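Local coordinates for MccB protein (Escherichia coli, PDB 6OM4), which takes part in making the nucleotide antibiotic microcin C from the N-formylated MccA peptide, probably activating it with ATP in the manner of E1-like enzymes, at residues Phe69-Leu72 with Phe76-Ile79; Tyr268-Glu273 with His277-Ile282; Asn128-Ile133 with Leu301-Val306; Trp222-Cys227 with Cys257-Lys262. All coordinates share one frame; numbering follows the deposited sequence.

In the fold
Contact 1 lies apart from the other three, on the far side of the chain's centre from contacts 2 and 4, and ties helix 62-74 to the strand after it. The others belong to the ThiF-like part of the chain. Contact 3 is near the centre of the chain, where two helices of the Rossmann-type core pack through apolar groups alone. Contact 4, also buried, sets helix 219-230 against a zinc-binding turn. Contact 2 is its surface counterpart: the same loop, further on, meets helix 273-285 with polar groups at both ends and an isoleucine between them. The centres of contacts 2 and 4 are about 23 Å apart. Contact 1 combines a backbone cap with buried apolar packing, whereas metal coordination marks contact 4.

Contact 1 (Phe69-Leu72 with Phe76-Ile79); sequences FRFL and FFII
The carbonyl oxygen of Leu72 is approached by two successive backbone amides beyond the end of helix 62-74. Phe77 N makes the shorter bond, 2.8 Å to Leu72 O, and arrives nearly in line with the C=O bond although its own N-H is bent (140° at the hydrogen). Ile78 N adds a weak bond of 3.3 Å to the same Leu72 O, so the oxygen stays paired where the helix has run out. Beside this polar link the side chains close up. Leu72 and Phe77 meet at about a right angle: Leu72 CD2 lies at the edge of the Phe77 ring, near its plane, and is 3.8 Å from Phe77 CB. Phe71 comes to the same ring along its edge, with Phe71 CE1 4.2 Å from Phe77 CE2. Ile78 lays CG1 against the Leu72 stem, 3.9 Å from Leu72 CB. Its chi1 of 61° places CG1 between the backbone N and the carbonyl carbon, and the extended chain beyond carries CD1 toward the Phe69 ring, where the modelled spacing is too short to be trusted. Phe69 also meets Tyr3 and Tyr51 edge-to-face, and Leu72 rests on Ile38, Thr41 and Ala42 of helix 32-43, which keeps the apolar side buried. Phe76, with its positive phi of 59°, reverses the chain and directs its CB away from the helix. This is a Schellman motif, here ending helix 62-74 and delivering the chain into strand 78-80, which pairs with strand 2-5 at the edge of a small antiparallel sheet completed by strand 49-50.

Contact 2 (Tyr268-Glu273 with His277-Ile282); sequences YGAEKE and HKIKLI. Unlike the reference sequence in segment 268-273: Ala270 (reference Ser).
Two hydrogen bonds join Glu273 to His277, one turn apart at the start of helix 273-285. The backbone bond, His277 N to Glu273 O at 3.0 Å, is a helical one and nearly straight. The side chains repeat the link: Glu273 extends fully from a chi1 of -177°, with CG opposite the backbone N, and His277 NE2 donates to Glu273 OE2 at 3.1 Å. The carboxylate accepts this hydrogen bond on its anti side, with the donor 35° out of its plane. The imidazole also lies against the stem of the glutamate, His277 NE2 being 3.2 Å from Glu273 CG.

A further polar contact closes the other end. Lys280 bends at its last torsion so that NZ reaches Tyr268 O in a weak bond of 3.3 Å, while its salt bridge goes to Asp276. Tyr268 itself turns its ring off, and its OH is bonded to the backbone of the bound peptide.

Between the two, Ile279 makes van der Waals contact with the Gly269 backbone, its CD1 3.5 Å from Gly269 O and its CG2 3.7 Å from Gly269 N. One apolar pair joins them, Ile279 CD1 with Ala270 CB at 3.9 Å.

Ile279 and the hydrogen bonds, including one from Ala270 N to Asp276, thus hold the loop on the helix together, and the nearby carboxylate would be expected to raise the proton affinity of the His277 ring.

Contact 3 (Asn128-Ile133 with Leu301-Val306); sequences NHVSVI and LCAADV
Ile133 of helix 125-136 packs onto Ala303 of helix 292-311, and both branches of the longer side chain meet the same methyl group. At its root, Ile133 CB is 3.9 Å from Ala303 CB. The CG2 branch comes nearer, Ile133 CG2 standing 3.7 Å from that methyl. The other branch starts at CG1, set opposite the carbonyl carbon by a chi1 of -68°, and continues extended to CD1, 3.8 Å from Ala303 CB. Both branch ends rest on one side of the methyl.

Ile133 forms the more open edge of the contact; Val130, one turn earlier, is its buried centre. Val130 CG2 faces the sulfur of Cys302, 4.1 Å from Cys302 SG, while its CG1 flanks Ala303 more loosely. Cys302 in turn packs on Ile235 and Ala237 of strand 234-240, and Val130 also touches Ala299.

The axes of the two short segments approach to 9.0 Å and cross at -38°, running in broadly the same direction. The first belongs to the Rossmann-type helix that follows the glycine-rich turn at the nucleotide. With no hydrogen bond between the two segments, the contact rests on close apolar packing, probably driven by burial of these side chains, at a spacing that the small Ala303 allows.

Contact 4 (Trp222-Cys227 with Cys257-Lys262); sequences WVNKYC and CYECQK. With ZN (zinc ion), chain E.
Asn224, on helix 219-230, carries the tight part of this contact, pressing its amide group against the backbone and CB atoms of Cys257 and Tyr258. A chi1 of 177°, opposite the backbone N, sends the side chain straight off the helix, bringing Asn224 CG to 3.6 Å from both Tyr258 CB and Tyr258 N. The amide lies obliquely to the phenol ring, their planes 54° apart, and it meets the root of Tyr258 rather than the ring, which leads away to pack on the backbone of the bound peptide. Farther back, the stems touch more lightly, with Asn224 CB 4.0 Å from Tyr258 CB.

The partly exposed side is looser. Glu259 meets the Asn224 side chain through its aliphatic CG, and its carboxylate is taken up by Asn221, a residue of the same helix as Asn224.

Behind this interface the metal probably holds the turn in shape. Cys257 to Cys260 form a type I turn, and both thiolates coordinate the zinc ion, Cys257 SG at 2.2 Å from zinc and Cys260 SG at 2.3 Å. Backbone amides support the sulfurs: Cys257 N donates to Cys260 SG at 3.3 Å, almost straight, and Glu259 N to Cys257 SG at 3.4 Å. Such bonds would be expected to spread some of the thiolate charge. Cys343 and Cys346 complete the sphere, making the four-cysteine site of two CxxC pairs familiar from E1-like enzymes of the ThiF and MoeB type.

Contact 1 (Phe69-Leu72 with Phe76-Ile79)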
loop_
_atom_site.group_PDB
_atom_site.type_symbol
_atom_site.label_atom_id
_atom_site.label_comp_id
_atom_site.label_asym_id
_atom_site.label_seq_id
_atom_site.Cartn_x
_atom_site.Cartn_y
_atom_site.Cartn_z
ATOM N N PHE A 69 -11.953 28.620 10.694
ATOM C CA PHE A 69 -12.772 27.489 10.341
ATOM C C PHE A 69 -12.348 26.924 8.965
ATOM O O PHE A 69 -12.255 25.719 8.788
ATOM C CB PHE A 69 -14.232 27.923 10.406
ATOM C CG PHE A 69 -15.222 26.847 10.048
ATOM C CD1 PHE A 69 -15.670 25.959 11.001
ATOM C CD2 PHE A 69 -15.708 26.762 8.763
ATOM C CE1 PHE A 69 -16.590 24.978 10.659
ATOM C CE2 PHE A 69 -16.642 25.800 8.431
ATOM C CZ PHE A 69 -17.035 24.879 9.373
ATOM N N ARG A 70 -12.128 27.808 7.973
ATOM C CA ARG A 70 -11.660 27.422 6.618
ATOM C C ARG A 70 -10.335 26.645 6.729
ATOM O O ARG A 70 -10.129 25.608 6.078
ATOM C CB ARG A 70 -11.518 28.655 5.716
ATOM C CG ARG A 70 -11.079 28.396 4.268
ATOM C CD ARG A 70 -9.593 28.561 3.977
ATOM N NE ARG A 70 -9.094 29.777 4.571
ATOM C CZ ARG A 70 -7.904 29.961 5.108
ATOM N NH1 ARG A 70 -7.557 31.190 5.434
ATOM N NH2 ARG A 70 -7.074 28.962 5.332
ATOM N N PHE A 71 -9.435 27.154 7.548
ATOM C CA PHE A 71 -8.139 26.549 7.787
ATOM C C PHE A 71 -8.295 25.122 8.344
ATOM O O PHE A 71 -7.651 24.189 7.870
ATOM C CB PHE A 71 -7.323 27.439 8.724
ATOM C CG PHE A 71 -6.053 26.832 9.266
ATOM C CD1 PHE A 71 -6.088 25.954 10.339
ATOM C CD2 PHE A 71 -4.830 27.159 8.711
ATOM C CE1 PHE A 71 -4.929 25.360 10.819
ATOM C CE2 PHE A 71 -3.660 26.605 9.215
ATOM C CZ PHE A 71 -3.712 25.712 10.266
ATOM N N LEU A 72 -9.110 24.966 9.384
ATOM C CA LEU A 72 -9.332 23.637 9.980
ATOM C C LEU A 72 -9.999 22.683 8.983
ATOM O O LEU A 72 -9.659 21.507 8.915
ATOM C CB LEU A 72 -10.152 23.806 11.254
ATOM C CG LEU A 72 -9.403 24.491 12.398
ATOM C CD1 LEU A 72 -10.357 24.897 13.514
ATOM C CD2 LEU A 72 -8.366 23.552 12.960
ATOM N N PHE A 76 -8.833 18.968 6.858
ATOM C CA PHE A 76 -9.629 17.851 7.444
ATOM C C PHE A 76 -9.379 17.703 8.948
ATOM O O PHE A 76 -9.611 16.623 9.528
ATOM C CB PHE A 76 -9.423 16.547 6.653
ATOM C CG PHE A 76 -9.482 16.788 5.173
ATOM C CD1 PHE A 76 -10.643 17.281 4.604
ATOM C CD2 PHE A 76 -8.378 16.598 4.390
ATOM C CE1 PHE A 76 -10.690 17.569 3.253
ATOM C CE2 PHE A 76 -8.442 16.828 3.025
ATOM C CZ PHE A 76 -9.590 17.351 2.474
ATOM N N PHE A 77 -9.059 18.820 9.631
ATOM C CA PHE A 77 -8.937 18.827 11.086
ATOM C C PHE A 77 -10.320 18.848 11.742
ATOM O O PHE A 77 -10.529 18.269 12.814
ATOM C CB PHE A 77 -8.081 19.999 11.534
ATOM C CG PHE A 77 -6.650 19.982 11.053
ATOM C CD1 PHE A 77 -5.999 18.805 10.731
ATOM C CD2 PHE A 77 -5.934 21.162 11.028
ATOM C CE1 PHE A 77 -4.665 18.813 10.356
ATOM C CE2 PHE A 77 -4.599 21.170 10.650
ATOM C CZ PHE A 77 -3.964 19.997 10.322
ATOM N N ILE A 78 -11.252 19.540 11.096
ATOM C CA ILE A 78 -12.669 19.368 11.432
ATOM C C ILE A 78 -13.334 18.651 10.258
ATOM O O ILE A 78 -12.995 18.905 9.079
ATOM C CB ILE A 78 -13.377 20.685 11.822
ATOM C CG1 ILE A 78 -13.376 21.712 10.707
ATOM C CG2 ILE A 78 -12.817 21.269 13.124
ATOM C CD1 ILE A 78 -14.265 22.888 11.009
ATOM N N ILE A 79 -14.231 17.714 10.596
ATOM C CA ILE A 79 -14.872 16.865 9.618
ATOM C C ILE A 79 -16.361 16.840 9.905
ATOM O O ILE A 79 -16.796 17.175 11.013
ATOM C CB ILE A 79 -14.300 15.436 9.624
ATOM C CG1 ILE A 79 -14.483 14.785 10.991
ATOM C CG2 ILE A 79 -12.848 15.462 9.146
ATOM C CD1 ILE A 79 -13.999 13.369 11.061
#

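Contact 2 (Tyr268-Glu273 with His277-Ile282)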
loop_
_atom_site.group_PDB
_atom_site.type_symbol
_atom_site.label_atom_id
_atom_site.label_comp_id
_atom_site.label_asym_id
_atom_site.label_seq_id
_atom_site.Cartn_x
_atom_site.Cartn_y
_atom_site.Cartn_z
ATOM N N TYR A 268 18.849 -10.806 -19.443
ATOM C CA TYR A 268 19.687 -11.455 -18.441
ATOM C C TYR A 268 20.546 -12.484 -19.179
ATOM O O TYR A 268 20.370 -13.696 -19.045
ATOM C CB TYR A 268 18.813 -12.032 -17.315
ATOM C CG TYR A 268 18.063 -10.963 -16.564
ATOM C CD1 TYR A 268 18.681 -10.256 -15.538
ATOM C CD2 TYR A 268 16.789 -10.575 -16.955
ATOM C CE1 TYR A 268 18.024 -9.225 -14.883
ATOM C CE2 TYR A 268 16.122 -9.538 -16.318
ATOM C CZ TYR A 268 16.744 -8.865 -15.275
ATOM O OH TYR A 268 16.111 -7.854 -14.632
ATOM N N GLY A 269 21.494 -11.971 -19.966
ATOM C CA GLY A 269 22.217 -12.797 -20.882
ATOM C C GLY A 269 23.085 -11.974 -21.792
ATOM O O GLY A 269 23.324 -10.795 -21.484
ATOM N N ALA A 270 23.647 -12.637 -22.816
ATOM C CA ALA A 270 24.529 -11.999 -23.816
ATOM C C ALA A 270 24.189 -12.536 -25.209
ATOM O O ALA A 270 23.720 -13.679 -25.358
ATOM C CB ALA A 270 25.982 -12.252 -23.534
ATOM N N GLU A 271 24.495 -11.706 -26.222
ATOM C CA GLU A 271 24.431 -12.118 -27.654
ATOM C C GLU A 271 25.489 -13.193 -27.955
ATOM O O GLU A 271 25.379 -13.887 -28.955
ATOM C CB GLU A 271 24.693 -10.969 -28.638
ATOM C CG GLU A 271 24.368 -9.575 -28.147
ATOM C CD GLU A 271 25.305 -9.008 -27.083
ATOM O OE1 GLU A 271 24.822 -8.885 -25.964
ATOM O OE2 GLU A 271 26.512 -8.701 -27.364
ATOM N N LYS A 272 26.540 -13.277 -27.135
ATOM C CA LYS A 272 27.587 -14.284 -27.269
ATOM C C LYS A 272 27.195 -15.512 -26.439
ATOM O O LYS A 272 27.063 -15.412 -25.251
ATOM C CB LYS A 272 28.933 -13.718 -26.829
ATOM C CG LYS A 272 29.497 -12.680 -27.790
ATOM C CD LYS A 272 30.022 -11.428 -27.158
ATOM C CE LYS A 272 30.221 -10.311 -28.161
ATOM N NZ LYS A 272 29.730 -9.031 -27.603
ATOM N N GLU A 273 27.001 -16.656 -27.092
ATOM C CA GLU A 273 26.537 -17.858 -26.402
ATOM C C GLU A 273 27.464 -18.236 -25.239
ATOM O O GLU A 273 26.965 -18.602 -24.184
ATOM C CB GLU A 273 26.415 -19.030 -27.371
ATOM C CG GLU A 273 25.869 -20.274 -26.698
ATOM C CD GLU A 273 25.603 -21.441 -27.636
ATOM O OE1 GLU A 273 26.301 -21.548 -28.674
ATOM O OE2 GLU A 273 24.693 -22.242 -27.322
ATOM N N HIS A 277 25.832 -18.421 -21.426
ATOM C CA HIS A 277 25.780 -19.554 -20.513
ATOM C C HIS A 277 26.401 -19.190 -19.157
ATOM O O HIS A 277 25.865 -19.617 -18.142
ATOM C CB HIS A 277 26.430 -20.804 -21.110
ATOM C CG HIS A 277 25.714 -21.351 -22.303
ATOM N ND1 HIS A 277 24.389 -21.735 -22.253
ATOM C CD2 HIS A 277 26.158 -21.662 -23.544
ATOM C CE1 HIS A 277 24.016 -22.179 -23.450
ATOM N NE2 HIS A 277 25.082 -22.159 -24.261
ATOM N N LYS A 278 27.492 -18.393 -19.124
ATOM C CA LYS A 278 28.096 -17.986 -17.836
ATOM C C LYS A 278 27.125 -17.111 -17.041
ATOM O O LYS A 278 26.901 -17.320 -15.853
ATOM C CB LYS A 278 29.462 -17.313 -18.040
ATOM C CG LYS A 278 30.544 -18.221 -18.623
ATOM C CD LYS A 278 31.884 -17.526 -18.834
ATOM C CE LYS A 278 33.095 -18.433 -18.968
ATOM N NZ LYS A 278 32.940 -19.391 -20.073
ATOM N N ILE A 279 26.508 -16.150 -17.713
ATOM C CA ILE A 279 25.529 -15.279 -17.112
ATOM C C ILE A 279 24.355 -16.088 -16.538
ATOM O O ILE A 279 23.927 -15.856 -15.393
ATOM C CB ILE A 279 25.028 -14.228 -18.107
ATOM C CG1 ILE A 279 26.171 -13.284 -18.482
ATOM C CG2 ILE A 279 23.839 -13.502 -17.521
ATOM C CD1 ILE A 279 25.863 -12.361 -19.609
ATOM N N LYS A 280 23.834 -17.026 -17.332
ATOM C CA LYS A 280 22.667 -17.794 -16.891
ATOM C C LYS A 280 23.009 -18.627 -15.654
ATOM O O LYS A 280 22.161 -18.796 -14.769
ATOM C CB LYS A 280 22.156 -18.631 -18.060
ATOM C CG LYS A 280 21.213 -17.866 -18.973
ATOM C CD LYS A 280 21.118 -18.437 -20.363
ATOM C CE LYS A 280 19.976 -17.821 -21.152
ATOM N NZ LYS A 280 19.938 -16.347 -20.973
ATOM N N LEU A 281 24.230 -19.169 -15.580
ATOM C CA LEU A 281 24.604 -19.914 -14.436
ATOM C C LEU A 281 24.640 -19.003 -13.201
ATOM O O LEU A 281 24.107 -19.331 -12.186
ATOM C CB LEU A 281 25.942 -20.598 -14.687
ATOM C CG LEU A 281 26.471 -21.526 -13.589
ATOM C CD1 LEU A 281 27.254 -20.756 -12.572
ATOM C CD2 LEU A 281 25.405 -22.376 -12.927
ATOM N N ILE A 282 25.357 -17.881 -13.286
ATOM C CA ILE A 282 25.475 -16.936 -12.183
ATOM C C ILE A 282 24.068 -16.516 -11.734
ATOM O O ILE A 282 23.802 -16.399 -10.554
ATOM C CB ILE A 282 26.384 -15.754 -12.583
ATOM C CG1 ILE A 282 27.818 -16.224 -12.808
ATOM C CG2 ILE A 282 26.293 -14.634 -11.563
ATOM C CD1 ILE A 282 28.721 -15.244 -13.501
#

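Contact 3 (Asn128-Ile133 with Leu301-Val306)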
loop_
_atom_site.group_PDB
_atom_site.type_symbol
_atom_site.label_atom_id
_atom_site.label_comp_id
_atom_site.label_asym_id
_atom_site.label_seq_id
_atom_site.Cartn_x
_atom_site.Cartn_y
_atom_site.Cartn_z
ATOM N N ASN A 128 3.642 -12.639 3.140
ATOM C CA ASN A 128 3.322 -12.705 4.531
ATOM C C ASN A 128 2.889 -11.322 5.050
ATOM O O ASN A 128 1.883 -11.182 5.707
ATOM C CB ASN A 128 4.508 -13.157 5.383
ATOM C CG ASN A 128 4.536 -14.641 5.685
ATOM O OD1 ASN A 128 4.476 -15.031 6.850
ATOM N ND2 ASN A 128 4.695 -15.465 4.669
ATOM N N HIS A 129 3.701 -10.311 4.778
ATOM C CA HIS A 129 3.500 -9.025 5.377
ATOM C C HIS A 129 2.308 -8.311 4.746
ATOM O O HIS A 129 1.535 -7.687 5.470
ATOM C CB HIS A 129 4.761 -8.173 5.292
ATOM C CG HIS A 129 5.625 -8.362 6.495
ATOM N ND1 HIS A 129 6.557 -9.369 6.618
ATOM C CD2 HIS A 129 5.636 -7.701 7.651
ATOM C CE1 HIS A 129 7.119 -9.290 7.813
ATOM N NE2 HIS A 129 6.567 -8.285 8.467
ATOM N N VAL A 130 2.145 -8.437 3.435
ATOM C CA VAL A 130 0.994 -7.802 2.767
ATOM C C VAL A 130 -0.300 -8.461 3.246
ATOM O O VAL A 130 -1.264 -7.753 3.580
ATOM C CB VAL A 130 1.116 -7.894 1.225
ATOM C CG1 VAL A 130 -0.154 -7.443 0.496
ATOM C CG2 VAL A 130 2.306 -7.114 0.743
ATOM N N SER A 131 -0.357 -9.793 3.211
ATOM C CA SER A 131 -1.602 -10.500 3.565
ATOM C C SER A 131 -2.114 -10.106 4.961
ATOM O O SER A 131 -3.319 -9.933 5.138
ATOM C CB SER A 131 -1.480 -12.007 3.400
ATOM O OG SER A 131 -0.666 -12.582 4.412
ATOM N N VAL A 132 -1.236 -10.002 5.968
ATOM C CA VAL A 132 -1.711 -9.766 7.299
ATOM C C VAL A 132 -2.198 -8.314 7.418
ATOM O O VAL A 132 -3.155 -8.041 8.118
ATOM C CB VAL A 132 -0.674 -10.140 8.373
ATOM C CG1 VAL A 132 0.541 -9.196 8.412
ATOM C CG2 VAL A 132 -1.365 -10.224 9.713
ATOM N N ILE A 133 -1.538 -7.379 6.745
ATOM C CA ILE A 133 -2.061 -6.011 6.764
ATOM C C ILE A 133 -3.461 -5.994 6.156
ATOM O O ILE A 133 -4.388 -5.336 6.689
ATOM C CB ILE A 133 -1.128 -5.041 6.001
ATOM C CG1 ILE A 133 0.190 -4.885 6.750
ATOM C CG2 ILE A 133 -1.826 -3.716 5.797
ATOM C CD1 ILE A 133 1.330 -4.378 5.928
ATOM N N LEU A 301 4.491 -0.653 2.052
ATOM C CA LEU A 301 4.052 0.340 1.122
ATOM C C LEU A 301 3.219 -0.282 -0.009
ATOM O O LEU A 301 2.291 0.396 -0.516
ATOM C CB LEU A 301 5.268 1.105 0.610
ATOM C CG LEU A 301 5.893 1.994 1.672
ATOM C CD1 LEU A 301 7.278 2.478 1.256
ATOM C CD2 LEU A 301 4.941 3.162 1.962
ATOM N N CYS A 302 3.466 -1.547 -0.358
ATOM C CA CYS A 302 2.625 -2.289 -1.290
ATOM C C CYS A 302 1.195 -2.414 -0.725
ATOM O O CYS A 302 0.201 -2.130 -1.405
ATOM C CB CYS A 302 3.254 -3.663 -1.546
ATOM S SG CYS A 302 2.233 -4.713 -2.620
ATOM N N ALA A 303 1.082 -2.828 0.546
ATOM C CA ALA A 303 -0.232 -2.982 1.180
ATOM C C ALA A 303 -0.964 -1.627 1.192
ATOM O O ALA A 303 -2.160 -1.564 0.956
ATOM C CB ALA A 303 -0.115 -3.542 2.565
ATOM N N ALA A 304 -0.237 -0.536 1.476
ATOM C CA ALA A 304 -0.853 0.809 1.526
ATOM C C ALA A 304 -1.507 1.126 0.189
ATOM O O ALA A 304 -2.624 1.663 0.140
ATOM C CB ALA A 304 0.175 1.861 1.824
ATOM N N ASP A 305 -0.773 0.877 -0.889
ATOM C CA ASP A 305 -1.316 1.132 -2.234
ATOM C C ASP A 305 -2.530 0.249 -2.557
ATOM O O ASP A 305 -3.457 0.759 -3.149
ATOM C CB ASP A 305 -0.206 1.057 -3.274
ATOM C CG ASP A 305 0.568 2.377 -3.372
ATOM O OD1 ASP A 305 0.314 3.344 -2.547
ATOM O OD2 ASP A 305 1.412 2.453 -4.275
ATOM N N VAL A 306 -2.574 -1.012 -2.118
ATOM C CA VAL A 306 -3.771 -1.862 -2.289
ATOM C C VAL A 306 -4.990 -1.263 -1.563
ATOM O O VAL A 306 -6.105 -1.108 -2.156
ATOM C CB VAL A 306 -3.501 -3.295 -1.814
ATOM C CG1 VAL A 306 -4.780 -4.112 -1.752
ATOM C CG2 VAL A 306 -2.456 -3.956 -2.677
#

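Contact 4 (Trp222-Cys227 with Cys257-Lys262)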
loop_
_atom_site.group_PDB
_atom_site.type_symbol
_atom_site.label_atom_id
_atom_site.label_comp_id
_atom_site.label_asym_id
_atom_site.label_seq_id
_atom_site.Cartn_x
_atom_site.Cartn_y
_atom_site.Cartn_z
ATOM N N TRP A 222 5.637 -12.124 -17.698
ATOM C CA TRP A 222 4.479 -12.943 -17.963
ATOM C C TRP A 222 3.230 -12.334 -17.319
ATOM O O TRP A 222 2.138 -12.294 -17.926
ATOM C CB TRP A 222 4.649 -14.353 -17.413
ATOM C CG TRP A 222 5.686 -15.175 -18.087
ATOM C CD1 TRP A 222 6.305 -14.935 -19.282
ATOM C CD2 TRP A 222 6.173 -16.442 -17.611
ATOM N NE1 TRP A 222 7.132 -15.990 -19.584
ATOM C CE2 TRP A 222 7.124 -16.885 -18.546
ATOM C CE3 TRP A 222 5.916 -17.218 -16.469
ATOM C CZ2 TRP A 222 7.799 -18.101 -18.391
ATOM C CZ3 TRP A 222 6.618 -18.393 -16.295
ATOM C CH2 TRP A 222 7.536 -18.831 -17.255
ATOM N N VAL A 223 3.366 -11.997 -16.027
ATOM C CA VAL A 223 2.204 -11.476 -15.265
ATOM C C VAL A 223 1.684 -10.196 -15.930
ATOM O O VAL A 223 0.522 -10.000 -16.113
ATOM C CB VAL A 223 2.589 -11.250 -13.790
ATOM C CG1 VAL A 223 1.471 -10.527 -13.063
ATOM C CG2 VAL A 223 2.935 -12.554 -13.088
ATOM N N ASN A 224 2.607 -9.317 -16.273
ATOM C CA ASN A 224 2.311 -8.058 -16.871
ATOM C C ASN A 224 1.497 -8.297 -18.153
ATOM O O ASN A 224 0.427 -7.719 -18.330
ATOM C CB ASN A 224 3.597 -7.288 -17.127
ATOM C CG ASN A 224 3.358 -5.963 -17.824
ATOM O OD1 ASN A 224 3.620 -5.798 -19.031
ATOM N ND2 ASN A 224 2.796 -5.047 -17.086
ATOM N N LYS A 225 2.019 -9.145 -19.052
ATOM C CA LYS A 225 1.352 -9.393 -20.348
ATOM C C LYS A 225 -0.041 -9.982 -20.111
ATOM O O LYS A 225 -1.031 -9.488 -20.702
ATOM C CB LYS A 225 2.236 -10.271 -21.247
ATOM C CG LYS A 225 1.518 -10.938 -22.419
ATOM C CD LYS A 225 2.445 -11.584 -23.449
ATOM C CE LYS A 225 3.272 -10.563 -24.220
ATOM N NZ LYS A 225 3.772 -11.088 -25.524
ATOM N N TYR A 226 -0.134 -10.982 -19.222
ATOM C CA TYR A 226 -1.384 -11.634 -18.909
ATOM C C TYR A 226 -2.393 -10.623 -18.380
ATOM O O TYR A 226 -3.560 -10.652 -18.796
ATOM C CB TYR A 226 -1.228 -12.770 -17.897
ATOM C CG TYR A 226 -2.519 -13.467 -17.554
ATOM C CD1 TYR A 226 -3.334 -13.005 -16.549
ATOM C CD2 TYR A 226 -2.965 -14.552 -18.291
ATOM C CE1 TYR A 226 -4.540 -13.609 -16.244
ATOM C CE2 TYR A 226 -4.154 -15.192 -17.978
ATOM C CZ TYR A 226 -4.978 -14.683 -16.999
ATOM O OH TYR A 226 -6.143 -15.334 -16.687
ATOM N N CYS A 227 -1.949 -9.722 -17.472
ATOM C CA CYS A 227 -2.871 -8.785 -16.801
ATOM C C CYS A 227 -3.341 -7.699 -17.769
ATOM O O CYS A 227 -4.497 -7.307 -17.719
ATOM C CB CYS A 227 -2.245 -8.152 -15.561
ATOM S SG CYS A 227 -2.268 -9.323 -14.174
ATOM N N CYS A 257 2.328 0.023 -18.086
ATOM C CA CYS A 257 2.624 -1.338 -17.685
ATOM C C CYS A 257 4.141 -1.458 -17.452
ATOM O O CYS A 257 4.881 -0.498 -17.633
ATOM C CB CYS A 257 2.099 -2.351 -18.707
ATOM S SG CYS A 257 3.175 -2.569 -20.136
ATOM N N TYR A 258 4.577 -2.637 -17.001
ATOM C CA TYR A 258 5.972 -2.902 -16.683
ATOM C C TYR A 258 6.916 -2.656 -17.872
ATOM O O TYR A 258 8.082 -2.328 -17.653
ATOM C CB TYR A 258 6.098 -4.336 -16.184
ATOM C CG TYR A 258 7.389 -4.653 -15.455
ATOM C CD1 TYR A 258 7.591 -4.292 -14.137
ATOM C CD2 TYR A 258 8.374 -5.387 -16.083
ATOM C CE1 TYR A 258 8.756 -4.623 -13.463
ATOM C CE2 TYR A 258 9.546 -5.737 -15.424
ATOM C CZ TYR A 258 9.716 -5.379 -14.101
ATOM O OH TYR A 258 10.882 -5.752 -13.475
ATOM N N GLU A 259 6.400 -2.744 -19.107
ATOM C CA GLU A 259 7.264 -2.666 -20.332
ATOM C C GLU A 259 7.114 -1.329 -21.072
ATOM O O GLU A 259 7.839 -1.066 -22.023
ATOM C CB GLU A 259 6.964 -3.880 -21.205
ATOM C CG GLU A 259 7.339 -5.145 -20.458
ATOM C CD GLU A 259 7.787 -6.352 -21.244
ATOM O OE1 GLU A 259 8.138 -6.210 -22.440
ATOM O OE2 GLU A 259 7.732 -7.431 -20.650
ATOM N N CYS A 260 6.251 -0.440 -20.592
ATOM C CA CYS A 260 6.023 0.815 -21.317
ATOM C C CYS A 260 7.333 1.585 -21.482
ATOM O O CYS A 260 7.662 2.031 -22.594
ATOM C CB CYS A 260 5.028 1.724 -20.603
ATOM S SG CYS A 260 3.294 1.357 -20.973
ATOM N N GLN A 261 8.045 1.776 -20.367
ATOM C CA GLN A 261 9.302 2.505 -20.365
ATOM C C GLN A 261 10.418 1.484 -20.158
ATOM O O GLN A 261 10.223 0.468 -19.500
ATOM C CB GLN A 261 9.342 3.575 -19.272
ATOM C CG GLN A 261 8.071 4.401 -19.206
ATOM C CD GLN A 261 8.016 5.355 -20.365
ATOM O OE1 GLN A 261 9.054 5.821 -20.838
ATOM N NE2 GLN A 261 6.811 5.656 -20.824
ATOM N N LYS A 262 11.585 1.780 -20.707
ATOM C CA LYS A 262 12.609 0.761 -20.847
ATOM C C LYS A 262 13.727 1.058 -19.854
ATOM O O LYS A 262 14.850 1.365 -20.247
ATOM C CB LYS A 262 13.055 0.706 -22.312
ATOM C CG LYS A 262 11.875 0.550 -23.256
ATOM C CD LYS A 262 12.210 0.267 -24.705
ATOM C CE LYS A 262 10.958 0.136 -25.555
ATOM N NZ LYS A 262 9.920 -0.689 -24.886
HETATM ZN ZN ZN E . 2.917 -0.849 -21.562
#